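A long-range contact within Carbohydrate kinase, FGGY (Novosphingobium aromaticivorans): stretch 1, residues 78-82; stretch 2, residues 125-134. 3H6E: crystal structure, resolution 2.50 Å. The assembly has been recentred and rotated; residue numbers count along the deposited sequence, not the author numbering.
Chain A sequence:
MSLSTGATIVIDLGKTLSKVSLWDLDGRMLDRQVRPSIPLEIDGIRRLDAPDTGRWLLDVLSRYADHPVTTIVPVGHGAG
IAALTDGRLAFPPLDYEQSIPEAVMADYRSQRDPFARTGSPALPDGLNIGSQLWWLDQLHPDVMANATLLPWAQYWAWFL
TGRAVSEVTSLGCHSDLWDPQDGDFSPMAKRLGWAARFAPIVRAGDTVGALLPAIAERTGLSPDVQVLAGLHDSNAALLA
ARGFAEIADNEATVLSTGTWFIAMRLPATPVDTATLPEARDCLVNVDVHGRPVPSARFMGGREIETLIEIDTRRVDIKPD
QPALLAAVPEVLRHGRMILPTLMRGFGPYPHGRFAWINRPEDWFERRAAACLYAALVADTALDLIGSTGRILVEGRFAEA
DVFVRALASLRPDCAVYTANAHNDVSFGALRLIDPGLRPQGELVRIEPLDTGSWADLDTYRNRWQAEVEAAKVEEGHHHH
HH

Stretch 1 (78-82) GAGIA
Stretch 2 (125-134) DGLNIGSQLW

The most unusual feature is the backbone of Ala79, which has positive phi (59/30), a left-handed conformation uncommon for a residue with a side chain. Its CA-to-CB bond points sideways to the second stretch. Its methyl meets two backbone carbonyls: Ala79 CB lies 3.6 Å from Leu127 O and 3.8 Å from Gly126 O. The closest CA pair across the contact is here, with Ala79 CA 5.2 Å from Leu127 CA.

Stretch 1 then extends. Gly80 is at -126/127, and Ile81 and Ala82 begin a strand at -132/141 and -124/146. The CA-to-CB bonds alternate: Ile81 points toward the second stretch, Ala82 away. Gly78, at -86/-177, makes no contact.

In stretch 2, Asn128 (-91/122) is the N-cap residue, and its side chain makes no capping bond. The helix runs from Ile129 and continues beyond Trp134, with phi near -60 and psi from -37 to -54. Leu133 N bonds to Ile129 O at 3.0 Å, and Trp134 N to Gly130 O at 2.7 Å.

Ile129 (chi1 m, chi2 t) points toward stretch 1 and touches three successive residues. Its CG1 is 3.8 Å from Ala79 CA, its CD1 3.9 Å from Gly80 O, and its CG2 3.9 Å from Ile81 CB. Ile81 (chi1 t, chi2 p) also reaches the next helical turn, where its CG2 is 4.0 Å from Leu133 CD1. Leu133 starts sideways, but its end comes nearer; both its chi angles (-96°, 24°) lie between wells.

Gln132 (chi1 m, chi2 t, chi3 -144°) points toward stretch 1. As modelled, its OE1 is 3.0 Å from Ala79 O. The amide is probably turned over, so the bonding there remains open. The contact buries 319 Å², both sides summed, and its clear interactions are apolar.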

# COMPACT_ATOMS: atom_id res chain seq x y z
N GLY A 78 4.07 -3.56 -5.23
CA GLY A 78 5.45 -3.57 -4.79
C GLY A 78 6.03 -4.96 -4.64
O GLY A 78 5.38 -5.96 -4.93
N ALA A 79 7.27 -5.03 -4.17
CA ALA A 79 7.96 -6.29 -3.98
C ALA A 79 8.06 -7.05 -5.29
O ALA A 79 8.08 -8.28 -5.31
CB ALA A 79 7.26 -7.13 -2.92
N GLY A 80 8.12 -6.31 -6.39
CA GLY A 80 8.29 -6.88 -7.72
C GLY A 80 9.48 -6.24 -8.43
O GLY A 80 9.57 -5.02 -8.54
N ILE A 81 10.38 -7.08 -8.91
CA ILE A 81 11.58 -6.59 -9.58
C ILE A 81 11.80 -7.33 -10.90
O ILE A 81 11.56 -8.53 -10.99
CB ILE A 81 12.82 -6.75 -8.68
CG1 ILE A 81 14.03 -6.05 -9.30
CG2 ILE A 81 13.11 -8.22 -8.41
CD1 ILE A 81 13.90 -4.54 -9.35
N ALA A 82 12.23 -6.60 -11.92
CA ALA A 82 12.41 -7.18 -13.24
C ALA A 82 13.84 -6.97 -13.73
O ALA A 82 14.46 -5.95 -13.45
CB ALA A 82 11.41 -6.59 -14.22
N ASP A 125 9.76 -14.50 2.62
CA ASP A 125 9.70 -14.76 1.19
C ASP A 125 10.32 -13.63 0.37
O ASP A 125 11.46 -13.23 0.60
CB ASP A 125 8.25 -15.03 0.77
CG ASP A 125 7.54 -15.98 1.73
OD1 ASP A 125 6.57 -15.56 2.38
OD2 ASP A 125 7.97 -17.15 1.85
N GLY A 126 9.56 -13.10 -0.58
CA GLY A 126 10.06 -12.08 -1.49
C GLY A 126 9.61 -10.67 -1.18
O GLY A 126 9.83 -9.76 -1.98
N LEU A 127 9.00 -10.47 -0.01
CA LEU A 127 8.49 -9.15 0.37
C LEU A 127 9.57 -8.08 0.38
O LEU A 127 9.31 -6.91 0.08
CB LEU A 127 7.77 -9.22 1.72
CG LEU A 127 6.40 -9.90 1.69
CD1 LEU A 127 5.86 -10.12 3.09
CD2 LEU A 127 5.40 -9.09 0.85
N ASN A 128 10.79 -8.47 0.73
CA ASN A 128 11.96 -7.63 0.52
C ASN A 128 12.55 -7.94 -0.85
O ASN A 128 12.91 -9.09 -1.12
CB ASN A 128 13.01 -7.88 1.60
CG ASN A 128 12.58 -7.39 2.97
OD1 ASN A 128 12.10 -6.27 3.12
ND2 ASN A 128 12.76 -8.23 3.98
N ILE A 129 12.66 -6.94 -1.71
CA ILE A 129 13.23 -7.18 -3.03
C ILE A 129 14.67 -7.69 -2.93
O ILE A 129 15.09 -8.55 -3.70
CB ILE A 129 13.15 -5.93 -3.93
CG1 ILE A 129 11.72 -5.79 -4.49
CG2 ILE A 129 14.15 -6.02 -5.07
CD1 ILE A 129 11.43 -4.43 -5.13
N GLY A 130 15.41 -7.17 -1.95
CA GLY A 130 16.77 -7.62 -1.70
C GLY A 130 16.89 -9.13 -1.58
O GLY A 130 17.82 -9.74 -2.12
N SER A 131 15.95 -9.74 -0.86
CA SER A 131 15.94 -11.20 -0.71
C SER A 131 15.86 -11.91 -2.05
O SER A 131 16.55 -12.91 -2.27
CB SER A 131 14.76 -11.63 0.17
OG SER A 131 14.84 -11.04 1.45
N GLN A 132 15.02 -11.40 -2.95
CA GLN A 132 14.90 -11.96 -4.29
C GLN A 132 16.22 -11.84 -5.03
O GLN A 132 16.73 -12.82 -5.57
CB GLN A 132 13.81 -11.24 -5.07
CG GLN A 132 12.44 -11.28 -4.44
CD GLN A 132 11.37 -10.74 -5.36
OE1 GLN A 132 10.42 -10.09 -4.92
NE2 GLN A 132 11.53 -10.98 -6.66
N LEU A 133 16.76 -10.62 -5.06
CA LEU A 133 18.06 -10.35 -5.68
C LEU A 133 19.13 -11.28 -5.13
O LEU A 133 19.87 -11.90 -5.89
CB LEU A 133 18.46 -8.89 -5.46
CG LEU A 133 18.14 -7.90 -6.58
CD1 LEU A 133 17.00 -8.39 -7.45
CD2 LEU A 133 17.86 -6.50 -6.04
N TRP A 134 19.21 -11.36 -3.80
CA TRP A 134 20.19 -12.23 -3.14
C TRP A 134 20.13 -13.64 -3.72
O TRP A 134 21.14 -14.19 -4.15
CB TRP A 134 19.92 -12.27 -1.64
CG TRP A 134 20.94 -13.05 -0.87
CD1 TRP A 134 20.86 -14.37 -0.49
CD2 TRP A 134 22.20 -12.58 -0.38
NE1 TRP A 134 21.98 -14.73 0.21
CE2 TRP A 134 22.82 -13.65 0.29
CE3 TRP A 134 22.86 -11.34 -0.44
CZ2 TRP A 134 24.08 -13.53 0.89
CZ3 TRP A 134 24.10 -11.23 0.16
CH2 TRP A 134 24.70 -12.31 0.82